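Transcriptional regulator, LacI family protein (Rhodococcus jostii, PDB 3K9C) probably acts as a DNA-binding transcription factor of the LacI family, recognising regulatory DNA sequences. Local coordinates at residues G16-L21 and K56-A61; H120-G125 and H154-S159; G108-G113 and I236-T241; G199-L204 and P229-T234. All coordinates share one frame; numbering follows the deposited sequence.

Contact 1: G16-L21 and K56-A61; sequences GVVFEL and KVAVQA
No flat group takes part where Val18 meets Ala58 and Val59; the strand and helix touch through methyls alone, with no hydrogen bond crossing between them, and the one ring of 16-21, that of Phe19, leaves from the other side of the strand. There it packs on His26 and Val30 of helix 24-39. Val18 sends its branches to two different partners. With CG1 anti to the backbone N (chi1 -180°), that methyl comes up to Ala58 CB at 4.3 Å. CG2, beside the backbone N, goes instead to Val59 CG2, 4.1 Å away. The two valines cross at about a right angle, so just one methyl of each reaches the other. This is the inner side of a beta-alpha-beta crossover: helix 55-63 carries the chain from strand 42-49 to strand 67-73 and passes over strand 13-20, which lies between them, in the Rossmann-like N-terminal part of the LacI-type fold. Because Ala58 offers nothing longer than CB, the backbones come fairly close, with Val18 CA 6.9 Å from Ala58 CA. Around the pair, Val49 and Leu72 from the two flanking strands also touch Val18, while Phe77 covers Val59 and Arg53 reaches Ala58.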
loop_
_atom_site.group_PDB
_atom_site.type_symbol
_atom_site.label_atom_id
_atom_site.label_comp_id
_atom_site.label_asym_id
_atom_site.label_seq_id
_atom_site.Cartn_x
_atom_site.Cartn_y
_atom_site.Cartn_z
ATOM N N GLY B 16 -9.598 -10.446 16.622
ATOM C CA GLY B 16 -9.776 -10.452 15.185
ATOM C C GLY B 16 -9.752 -9.056 14.605
ATOM O O GLY B 16 -10.346 -8.136 15.163
ATOM N N VAL B 17 -9.063 -8.893 13.483
ATOM C CA VAL B 17 -8.992 -7.583 12.838
ATOM C C VAL B 17 -9.302 -7.659 11.341
ATOM O O VAL B 17 -8.591 -8.316 10.588
ATOM C CB VAL B 17 -7.585 -6.950 13.017
ATOM C CG1 VAL B 17 -7.531 -5.586 12.333
ATOM C CG2 VAL B 17 -7.259 -6.818 14.490
ATOM N N VAL B 18 -10.373 -6.999 10.913
ATOM C CA VAL B 18 -10.741 -6.968 9.496
ATOM C C VAL B 18 -10.198 -5.646 8.925
ATOM O O VAL B 18 -10.419 -4.585 9.509
ATOM C CB VAL B 18 -12.280 -7.031 9.336
ATOM C CG1 VAL B 18 -12.672 -7.004 7.866
ATOM C CG2 VAL B 18 -12.812 -8.313 9.986
ATOM N N PHE B 19 -9.483 -5.702 7.801
ATOM C CA PHE B 19 -8.915 -4.484 7.200
ATOM C C PHE B 19 -8.783 -4.585 5.683
ATOM O O PHE B 19 -8.744 -5.683 5.123
ATOM C CB PHE B 19 -7.527 -4.194 7.785
ATOM C CG PHE B 19 -6.439 -5.029 7.185
ATOM C CD1 PHE B 19 -5.520 -4.469 6.308
ATOM C CD2 PHE B 19 -6.347 -6.384 7.477
ATOM C CE1 PHE B 19 -4.521 -5.248 5.728
ATOM C CE2 PHE B 19 -5.360 -7.170 6.908
ATOM C CZ PHE B 19 -4.443 -6.604 6.033
ATOM N N GLU B 20 -8.692 -3.431 5.025
ATOM C CA GLU B 20 -8.557 -3.382 3.571
ATOM C C GLU B 20 -7.113 -3.521 3.110
ATOM O O GLU B 20 -6.263 -2.676 3.413
ATOM C CB GLU B 20 -9.116 -2.069 3.023
ATOM C CG GLU B 20 -10.620 -1.991 2.989
ATOM C CD GLU B 20 -11.116 -0.613 2.590
ATOM O OE1 GLU B 20 -10.594 -0.043 1.601
ATOM O OE2 GLU B 20 -12.032 -0.103 3.266
ATOM N N LEU B 21 -6.847 -4.591 2.371
ATOM C CA LEU B 21 -5.516 -4.844 1.839
ATOM C C LEU B 21 -5.073 -3.647 0.981
ATOM O O LEU B 21 -5.861 -3.078 0.227
ATOM C CB LEU B 21 -5.532 -6.118 0.989
ATOM C CG LEU B 21 -4.232 -6.922 0.912
ATOM C CD1 LEU B 21 -3.811 -7.336 2.310
ATOM C CD2 LEU B 21 -4.429 -8.157 0.034
ATOM N N LYS B 56 -17.820 -9.439 3.889
ATOM C CA LYS B 56 -18.691 -10.452 4.464
ATOM C C LYS B 56 -17.905 -11.766 4.565
ATOM O O LYS B 56 -17.972 -12.476 5.570
ATOM C CB LYS B 56 -19.924 -10.640 3.571
ATOM C CG LYS B 56 -20.982 -11.566 4.142
ATOM C CD LYS B 56 -22.145 -11.751 3.163
ATOM C CE LYS B 56 -21.717 -12.527 1.917
ATOM N NZ LYS B 56 -22.800 -12.626 0.880
ATOM N N VAL B 57 -17.153 -12.079 3.515
ATOM C CA VAL B 57 -16.349 -13.303 3.475
ATOM C C VAL B 57 -15.225 -13.240 4.513
ATOM O O VAL B 57 -14.915 -14.227 5.183
ATOM C CB VAL B 57 -15.729 -13.505 2.072
ATOM C CG1 VAL B 57 -14.806 -14.718 2.066
ATOM C CG2 VAL B 57 -16.842 -13.668 1.033
ATOM N N ALA B 58 -14.623 -12.067 4.644
ATOM C CA ALA B 58 -13.540 -11.869 5.591
ATOM C C ALA B 58 -14.024 -12.058 7.033
ATOM O O ALA B 58 -13.340 -12.691 7.846
ATOM C CB ALA B 58 -12.957 -10.482 5.415
ATOM N N VAL B 59 -15.195 -11.515 7.353
ATOM C CA VAL B 59 -15.707 -11.643 8.711
ATOM C C VAL B 59 -16.045 -13.092 9.049
ATOM O O VAL B 59 -15.664 -13.575 10.115
ATOM C CB VAL B 59 -16.954 -10.757 8.958
ATOM C CG1 VAL B 59 -17.430 -10.925 10.398
ATOM C CG2 VAL B 59 -16.619 -9.284 8.685
ATOM N N GLN B 60 -16.738 -13.792 8.154
ATOM C CA GLN B 60 -17.082 -15.188 8.417
ATOM C C GLN B 60 -15.801 -15.965 8.683
ATOM O O GLN B 60 -15.782 -16.892 9.489
ATOM C CB GLN B 60 -17.820 -15.804 7.227
ATOM C CG GLN B 60 -19.016 -14.995 6.779
ATOM C CD GLN B 60 -19.748 -15.626 5.614
ATOM O OE1 GLN B 60 -19.151 -16.328 4.792
ATOM N NE2 GLN B 60 -21.053 -15.361 5.523
ATOM N N ALA B 61 -14.730 -15.576 7.998
ATOM C CA ALA B 61 -13.434 -16.221 8.169
ATOM C C ALA B 61 -12.958 -16.080 9.616
ATOM O O ALA B 61 -12.405 -17.020 10.188
ATOM C CB ALA B 61 -12.416 -15.608 7.225
#

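Contact 2: H120-G125 and H154-S159; sequences HLTELG and HGLSAS
Thr122 meets His154 and Leu156 where two helices run out, each ended by a Schellman motif: Gly125 is the C-prime residue for helix 110-123 and Gly155 for helix 140-153. The tight part is the gamma methyl of Thr122. CG2 lies over a face of the His154 imidazole, 4.0 Å from the ring centroid and 17° off the normal, a CH-pi contact displaced toward the rim. It also meets Leu156 CD1 at 3.7 Å, and this leucine is buried, resting further on Arg127, while Ile129 of strand 129-133 touches Thr122. OG1, between the backbone N and the carbonyl carbon (chi1 55°), bonds to Val118 O and Asp119 O of its own helix while also lying over the ring. The other side is looser. Past the ring the two chain turns diverge, with Gly125 and Gly155 exposed, as are Ser157 and Ala158 further along, and His154 itself keeps part of its surface open. Cut back to alanine, His154 would probably leave one side of Thr122 CG2 without its ring and Ala150 O without its side-chain donor. That bond limits the turning of the ring, His154 ND1 being tied to Ala150 O one helical turn earlier.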
loop_
_atom_site.group_PDB
_atom_site.type_symbol
_atom_site.label_atom_id
_atom_site.label_comp_id
_atom_site.label_asym_id
_atom_site.label_seq_id
_atom_site.Cartn_x
_atom_site.Cartn_y
_atom_site.Cartn_z
ATOM N N HIS B 120 -6.287 26.418 8.710
ATOM C CA HIS B 120 -4.907 26.566 8.266
ATOM C C HIS B 120 -4.831 27.304 6.933
ATOM O O HIS B 120 -4.017 28.214 6.764
ATOM C CB HIS B 120 -4.249 25.182 8.141
ATOM C CG HIS B 120 -2.916 25.200 7.462
ATOM N ND1 HIS B 120 -1.832 25.881 7.968
ATOM C CD2 HIS B 120 -2.497 24.624 6.313
ATOM C CE1 HIS B 120 -0.800 25.725 7.159
ATOM N NE2 HIS B 120 -1.177 24.967 6.145
ATOM N N LEU B 121 -5.681 26.909 5.984
ATOM C CA LEU B 121 -5.692 27.532 4.661
ATOM C C LEU B 121 -6.211 28.973 4.648
ATOM O O LEU B 121 -5.661 29.826 3.956
ATOM C CB LEU B 121 -6.506 26.681 3.681
ATOM C CG LEU B 121 -5.867 25.335 3.319
ATOM C CD1 LEU B 121 -6.886 24.471 2.583
ATOM C CD2 LEU B 121 -4.605 25.564 2.477
ATOM N N THR B 122 -7.267 29.257 5.397
ATOM C CA THR B 122 -7.774 30.619 5.412
ATOM C C THR B 122 -6.725 31.502 6.111
ATOM O O THR B 122 -6.458 32.625 5.672
ATOM C CB THR B 122 -9.170 30.692 6.105
ATOM O OG1 THR B 122 -9.094 30.134 7.421
ATOM C CG2 THR B 122 -10.213 29.890 5.291
ATOM N N GLU B 123 -6.089 30.975 7.161
ATOM C CA GLU B 123 -5.058 31.733 7.871
ATOM C C GLU B 123 -3.914 32.098 6.931
ATOM O O GLU B 123 -3.234 33.101 7.146
ATOM C CB GLU B 123 -4.501 30.940 9.059
ATOM C CG GLU B 123 -3.526 31.744 9.927
ATOM C CD GLU B 123 -2.876 30.917 11.035
ATOM O OE1 GLU B 123 -3.603 30.419 11.924
ATOM O OE2 GLU B 123 -1.636 30.766 11.016
ATOM N N LEU B 124 -3.693 31.282 5.899
ATOM C CA LEU B 124 -2.636 31.551 4.918
ATOM C C LEU B 124 -3.174 32.451 3.805
ATOM O O LEU B 124 -2.491 32.713 2.809
ATOM C CB LEU B 124 -2.084 30.243 4.322
ATOM C CG LEU B 124 -0.992 29.507 5.116
ATOM C CD1 LEU B 124 -0.790 28.090 4.561
ATOM C CD2 LEU B 124 0.315 30.301 5.045
ATOM N N GLY B 125 -4.413 32.908 3.974
ATOM C CA GLY B 125 -5.012 33.810 3.003
ATOM C C GLY B 125 -5.910 33.253 1.916
ATOM O O GLY B 125 -6.452 34.020 1.124
ATOM N N HIS B 154 -15.998 31.182 8.036
ATOM C CA HIS B 154 -15.057 32.196 7.580
ATOM C C HIS B 154 -15.674 33.143 6.556
ATOM O O HIS B 154 -14.974 33.978 5.990
ATOM C CB HIS B 154 -13.807 31.563 6.958
ATOM C CG HIS B 154 -12.864 30.957 7.955
ATOM N ND1 HIS B 154 -13.052 29.703 8.493
ATOM C CD2 HIS B 154 -11.728 31.439 8.512
ATOM C CE1 HIS B 154 -12.072 29.436 9.339
ATOM N NE2 HIS B 154 -11.255 30.474 9.368
ATOM N N GLY B 155 -16.976 33.012 6.321
ATOM C CA GLY B 155 -17.649 33.874 5.360
ATOM C C GLY B 155 -17.275 33.556 3.923
ATOM O O GLY B 155 -17.304 34.432 3.051
ATOM N N LEU B 156 -16.945 32.294 3.664
ATOM C CA LEU B 156 -16.530 31.873 2.331
ATOM C C LEU B 156 -17.462 30.870 1.637
ATOM O O LEU B 156 -17.050 30.191 0.694
ATOM C CB LEU B 156 -15.110 31.292 2.410
ATOM C CG LEU B 156 -14.033 32.170 3.071
ATOM C CD1 LEU B 156 -12.694 31.435 3.077
ATOM C CD2 LEU B 156 -13.903 33.498 2.317
ATOM N N SER B 157 -18.709 30.772 2.092
ATOM C CA SER B 157 -19.652 29.836 1.487
ATOM C C SER B 157 -19.823 30.024 -0.022
ATOM O O SER B 157 -20.127 29.067 -0.730
ATOM C CB SER B 157 -21.025 29.941 2.162
ATOM O OG SER B 157 -21.013 29.365 3.457
ATOM N N ALA B 158 -19.627 31.245 -0.513
ATOM C CA ALA B 158 -19.784 31.518 -1.944
ATOM C C ALA B 158 -18.539 31.185 -2.778
ATOM O O ALA B 158 -18.585 31.216 -4.009
ATOM C CB ALA B 158 -20.187 32.981 -2.161
ATOM N N SER B 159 -17.429 30.873 -2.113
ATOM C CA SER B 159 -16.210 30.514 -2.832
ATOM C C SER B 159 -15.742 29.121 -2.413
ATOM O O SER B 159 -14.567 28.763 -2.582
ATOM C CB SER B 159 -15.113 31.555 -2.591
ATOM O OG SER B 159 -14.915 31.805 -1.216
#

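Contact 3: G108-G113 and I236-T241; sequences GDDVAG and ISQDAT
Gln238 OE1 is gripped by two waters that tie it to Gly108 and Asp110. One water donates to OE1 at 2.8 Å and accepts from Gly108 N, also at 2.8 Å. The second donates both to Gln238 OE1 and to Asp110 OD1, each 3.0 Å away, so the two acceptor oxygens are joined through water instead of facing each other directly. Since Gly108 has no side chain, OE1 can lie 3.9 Å from Gly108 CA. The amide's other end is held too: NE2 bonds to Asp221 and to a glycerol that probably came from the crystallisation liquor. Asp110 OD1 has a second partner in a salt bridge with Arg143, which is likely to favour its negative charge. Further along, the contact turns apolar. Ile236 CG2, anti to the backbone N, points at the bare backbone of Gly113 and comes to 4.1 Å from its CA, with Tyr220 and Pro267 packing around the isoleucine. A serine in place of Ile236 would probably open a gap against Gly113 and leave Tyr220 and Pro267 without part of their packing. Both segments turn into helices here: Asp109 is an N-cap whose OD1 takes Ala112 N at 2.9 Å, and Ser237 OG accepts from Asp239 N in an ST turn just before the next helix. Two chain passages between subdomains, side by side with a polar, watered pocket next to them, are consistent with the hinge region and the neighbouring effector cleft of LacI-type, periplasmic-binding-protein-like domains.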
loop_
_atom_site.group_PDB
_atom_site.type_symbol
_atom_site.label_atom_id
_atom_site.label_comp_id
_atom_site.label_asym_id
_atom_site.label_seq_id
_atom_site.Cartn_x
_atom_site.Cartn_y
_atom_site.Cartn_z
ATOM N N GLY B 108 -11.797 9.214 14.712
ATOM C CA GLY B 108 -11.291 10.565 14.838
ATOM C C GLY B 108 -12.421 11.558 14.653
ATOM O O GLY B 108 -13.471 11.224 14.095
ATOM N N ASP B 109 -12.217 12.777 15.135
ATOM C CA ASP B 109 -13.227 13.818 15.002
ATOM C C ASP B 109 -13.064 14.436 13.607
ATOM O O ASP B 109 -12.413 15.469 13.456
ATOM C CB ASP B 109 -13.017 14.889 16.076
ATOM C CG ASP B 109 -14.215 15.819 16.217
ATOM O OD1 ASP B 109 -14.818 16.191 15.184
ATOM O OD2 ASP B 109 -14.542 16.179 17.368
ATOM N N ASP B 110 -13.649 13.784 12.603
ATOM C CA ASP B 110 -13.570 14.234 11.213
ATOM C C ASP B 110 -13.977 15.682 10.984
ATOM O O ASP B 110 -13.333 16.386 10.206
ATOM C CB ASP B 110 -14.401 13.316 10.297
ATOM C CG ASP B 110 -13.798 11.918 10.163
ATOM O OD1 ASP B 110 -12.563 11.812 9.997
ATOM O OD2 ASP B 110 -14.558 10.924 10.212
ATOM N N VAL B 111 -15.053 16.122 11.634
ATOM C CA VAL B 111 -15.501 17.509 11.489
ATOM C C VAL B 111 -14.370 18.405 11.971
ATOM O O VAL B 111 -13.944 19.316 11.268
ATOM C CB VAL B 111 -16.776 17.795 12.338
ATOM C CG1 VAL B 111 -17.089 19.288 12.344
ATOM C CG2 VAL B 111 -17.956 17.024 11.777
ATOM N N ALA B 112 -13.871 18.123 13.172
ATOM C CA ALA B 112 -12.779 18.903 13.749
ATOM C C ALA B 112 -11.537 18.856 12.868
ATOM O O ALA B 112 -10.859 19.863 12.684
ATOM C CB ALA B 112 -12.439 18.379 15.148
ATOM N N GLY B 113 -11.242 17.679 12.323
ATOM C CA GLY B 113 -10.064 17.532 11.484
ATOM C C GLY B 113 -10.052 18.411 10.252
ATOM O O GLY B 113 -9.071 19.120 9.979
ATOM N N ILE B 236 -3.665 15.880 7.872
ATOM C CA ILE B 236 -4.294 15.843 9.180
ATOM C C ILE B 236 -4.114 14.465 9.797
ATOM O O ILE B 236 -4.580 13.463 9.242
ATOM C CB ILE B 236 -5.797 16.151 9.074
ATOM C CG1 ILE B 236 -5.982 17.596 8.618
ATOM C CG2 ILE B 236 -6.476 15.914 10.404
ATOM C CD1 ILE B 236 -7.366 17.894 8.190
ATOM N N SER B 237 -3.433 14.413 10.938
ATOM C CA SER B 237 -3.198 13.143 11.609
ATOM C C SER B 237 -4.364 12.695 12.460
ATOM O O SER B 237 -5.054 13.509 13.072
ATOM C CB SER B 237 -1.954 13.216 12.495
ATOM O OG SER B 237 -1.888 12.087 13.353
ATOM N N GLN B 238 -4.572 11.384 12.493
ATOM C CA GLN B 238 -5.626 10.785 13.292
ATOM C C GLN B 238 -4.956 10.059 14.446
ATOM O O GLN B 238 -5.615 9.416 15.264
ATOM C CB GLN B 238 -6.415 9.783 12.463
ATOM C CG GLN B 238 -7.091 10.369 11.253
ATOM C CD GLN B 238 -8.337 9.593 10.891
ATOM O OE1 GLN B 238 -9.264 9.479 11.694
ATOM N NE2 GLN B 238 -8.366 9.052 9.680
ATOM N N ASP B 239 -3.632 10.164 14.489
ATOM C CA ASP B 239 -2.824 9.531 15.525
ATOM C C ASP B 239 -3.087 8.034 15.570
ATOM O O ASP B 239 -3.701 7.531 16.506
ATOM C CB ASP B 239 -3.128 10.139 16.892
ATOM C CG ASP B 239 -1.998 9.925 17.879
ATOM O OD1 ASP B 239 -1.409 8.818 17.880
ATOM O OD2 ASP B 239 -1.701 10.861 18.653
ATOM N N ALA B 240 -2.606 7.334 14.550
ATOM C CA ALA B 240 -2.779 5.891 14.427
ATOM C C ALA B 240 -2.413 5.100 15.697
ATOM O O ALA B 240 -3.163 4.211 16.130
ATOM C CB ALA B 240 -1.962 5.385 13.244
ATOM N N THR B 241 -1.270 5.413 16.292
ATOM C CA THR B 241 -0.848 4.698 17.487
ATOM C C THR B 241 -1.884 4.787 18.607
ATOM O O THR B 241 -2.287 3.767 19.159
ATOM C CB THR B 241 0.500 5.215 18.001
ATOM O OG1 THR B 241 1.466 5.150 16.948
ATOM C CG2 THR B 241 0.985 4.355 19.163
HETATM O O HOH W 1 -11.704 8.187 12.098
HETATM O O HOH W 2 -10.565 12.072 12.246
#

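Contact 4: G199-L204 and P229-T234; sequences GVLDLL and PHVQMT
Leu201 carries its CG beside the backbone N (chi1 -67°), which swings the isobutyl end outward from helix 194-206 toward Val231 and Met233. Met233, a selenomethionine in this crystal, starts extended, its CG anti to the backbone N (chi1 -169°), and then turns about the CG-SE bond (chi3 -78°) so that the terminal methyl folds back onto the helix. The result is a single methyl serving two neighbours: Leu201 CD1 touches Met233 CE at 3.6 Å and Val231 CG1 at 4.1 Å, and in both pairs the side chains meet at a slant. Leu201 and Met233 are buried, while Val231 lies nearer the surface. Nothing polar crosses, and the backbones stay well apart, the CA atoms of Leu201 and Val231 being 8.7 Å from each other. Met233 also lies along the start of the same helix, against Asp194, Ala197 and Thr198, and Leu201 continues inward onto Val211 and Val217. The loop has its own backbone bonds, Met233 with Ala226 and Gln232 with Ala273. Close by runs the dimer contact: Asp202 packs on His230 of the second subunit, and His230 on Asp202 of that subunit. A helix laid on the parallel sheet, with one flank covered by the loop that leads into strand 235-237, belongs here to the Rossmann-like C-terminal subdomain of the LacI-type fold.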
loop_
_atom_site.group_PDB
_atom_site.type_symbol
_atom_site.label_atom_id
_atom_site.label_comp_id
_atom_site.label_asym_id
_atom_site.label_seq_id
_atom_site.Cartn_x
_atom_site.Cartn_y
_atom_site.Cartn_z
ATOM N N GLY B 199 -3.006 11.869 -5.931
ATOM C CA GLY B 199 -3.463 12.036 -7.301
ATOM C C GLY B 199 -3.606 13.497 -7.688
ATOM O O GLY B 199 -3.406 13.877 -8.853
ATOM N N VAL B 200 -3.970 14.319 -6.708
ATOM C CA VAL B 200 -4.140 15.743 -6.915
ATOM C C VAL B 200 -2.780 16.346 -7.253
ATOM O O VAL B 200 -2.657 17.122 -8.191
ATOM C CB VAL B 200 -4.694 16.424 -5.644
ATOM C CG1 VAL B 200 -4.697 17.936 -5.818
ATOM C CG2 VAL B 200 -6.108 15.896 -5.343
ATOM N N LEU B 201 -1.767 15.981 -6.469
ATOM C CA LEU B 201 -0.407 16.475 -6.681
ATOM C C LEU B 201 0.156 15.974 -8.007
ATOM O O LEU B 201 0.852 16.715 -8.700
ATOM C CB LEU B 201 0.513 16.014 -5.548
ATOM C CG LEU B 201 0.248 16.589 -4.159
ATOM C CD1 LEU B 201 1.089 15.842 -3.129
ATOM C CD2 LEU B 201 0.567 18.074 -4.149
ATOM N N ASP B 202 -0.129 14.712 -8.339
ATOM C CA ASP B 202 0.350 14.118 -9.588
ATOM C C ASP B 202 -0.176 14.883 -10.791
ATOM O O ASP B 202 0.556 15.128 -11.754
ATOM C CB ASP B 202 -0.105 12.666 -9.740
ATOM C CG ASP B 202 0.415 11.764 -8.652
ATOM O OD1 ASP B 202 1.528 12.010 -8.136
ATOM O OD2 ASP B 202 -0.297 10.784 -8.330
ATOM N N LEU B 203 -1.453 15.237 -10.743
ATOM C CA LEU B 203 -2.074 15.971 -11.833
ATOM C C LEU B 203 -1.536 17.389 -11.916
ATOM O O LEU B 203 -1.182 17.864 -12.994
ATOM C CB LEU B 203 -3.594 16.035 -11.651
ATOM C CG LEU B 203 -4.262 16.859 -12.756
ATOM C CD1 LEU B 203 -4.263 16.029 -14.023
ATOM C CD2 LEU B 203 -5.677 17.249 -12.378
ATOM N N LEU B 204 -1.489 18.065 -10.772
ATOM C CA LEU B 204 -1.013 19.444 -10.717
ATOM C C LEU B 204 0.407 19.617 -11.243
ATOM O O LEU B 204 0.683 20.555 -11.984
ATOM C CB LEU B 204 -1.091 19.976 -9.281
ATOM C CG LEU B 204 -2.492 20.270 -8.739
ATOM C CD1 LEU B 204 -2.397 20.772 -7.306
ATOM C CD2 LEU B 204 -3.161 21.316 -9.619
ATOM N N PRO B 229 9.861 11.648 1.621
ATOM C CA PRO B 229 10.790 12.760 1.433
ATOM C C PRO B 229 10.534 13.741 0.293
ATOM O O PRO B 229 10.690 14.946 0.485
ATOM C CB PRO B 229 12.132 12.054 1.297
ATOM C CG PRO B 229 11.993 10.950 2.265
ATOM C CD PRO B 229 10.602 10.420 1.966
ATOM N N HIS B 230 10.158 13.255 -0.888
ATOM C CA HIS B 230 9.922 14.177 -1.998
ATOM C C HIS B 230 8.462 14.584 -2.165
ATOM O O HIS B 230 8.130 15.379 -3.043
ATOM C CB HIS B 230 10.471 13.597 -3.312
ATOM C CG HIS B 230 9.848 12.300 -3.715
ATOM N ND1 HIS B 230 8.750 12.226 -4.544
ATOM C CD2 HIS B 230 10.152 11.023 -3.377
ATOM C CE1 HIS B 230 8.401 10.961 -4.700
ATOM N NE2 HIS B 230 9.236 10.212 -4.001
ATOM N N VAL B 231 7.589 14.044 -1.320
ATOM C CA VAL B 231 6.177 14.398 -1.385
ATOM C C VAL B 231 5.908 15.517 -0.379
ATOM O O VAL B 231 5.369 16.565 -0.742
ATOM C CB VAL B 231 5.274 13.181 -1.081
ATOM C CG1 VAL B 231 3.815 13.591 -1.119
ATOM C CG2 VAL B 231 5.533 12.083 -2.101
ATOM N N GLN B 232 6.316 15.292 0.872
ATOM C CA GLN B 232 6.159 16.261 1.966
ATOM C C GLN B 232 4.770 16.906 1.986
ATOM O O GLN B 232 4.626 18.124 1.901
ATOM C CB GLN B 232 7.246 17.341 1.879
ATOM C CG GLN B 232 8.099 17.295 0.610
ATOM C CD GLN B 232 9.080 18.455 0.512
ATOM O OE1 GLN B 232 9.938 18.645 1.385
ATOM N NE2 GLN B 232 8.955 19.240 -0.553
HETATM N N MSE B 233 3.757 16.063 2.144
HETATM C CA MSE B 233 2.365 16.484 2.151
HETATM C C MSE B 233 1.806 16.983 3.486
HETATM O O MSE B 233 1.897 16.303 4.513
HETATM C CB MSE B 233 1.522 15.315 1.653
HETATM C CG MSE B 233 0.083 15.619 1.341
HETATM SE SE MSE B 233 -0.750 13.898 1.113
HETATM C CE MSE B 233 -0.105 13.549 -0.676
ATOM N N THR B 234 1.243 18.188 3.460
ATOM C CA THR B 234 0.606 18.765 4.640
ATOM C C THR B 234 -0.642 17.900 4.775
ATOM O O THR B 234 -1.345 17.659 3.782
ATOM C CB THR B 234 0.207 20.243 4.403
ATOM O OG1 THR B 234 1.390 21.037 4.291
ATOM C CG2 THR B 234 -0.655 20.770 5.543
#

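Contact 1 belongs to the N-terminal subdomain and contacts 2 and 4 to the C-terminal one, while contact 3 lies between them, its centre about 8 Å from that of the chain. Contacts 1 and 2 are on opposite sides of the chain's centre, centres about 41 Å apart. Contacts 1 and 3 both reach the seven-stranded mixed sheet. Helix 110-123 runs from contact 3 to contact 2, segment 229-234 of contact 4 ends one residue before 236-241, and His120 of contact 2 touches Thr234 of contact 4. Along the chain contact 1 closes first; contacts 2 and then 4 form between the two segments of contact 3. Contact 3 joins two crossings between the subdomains; a third follows strand 262-270.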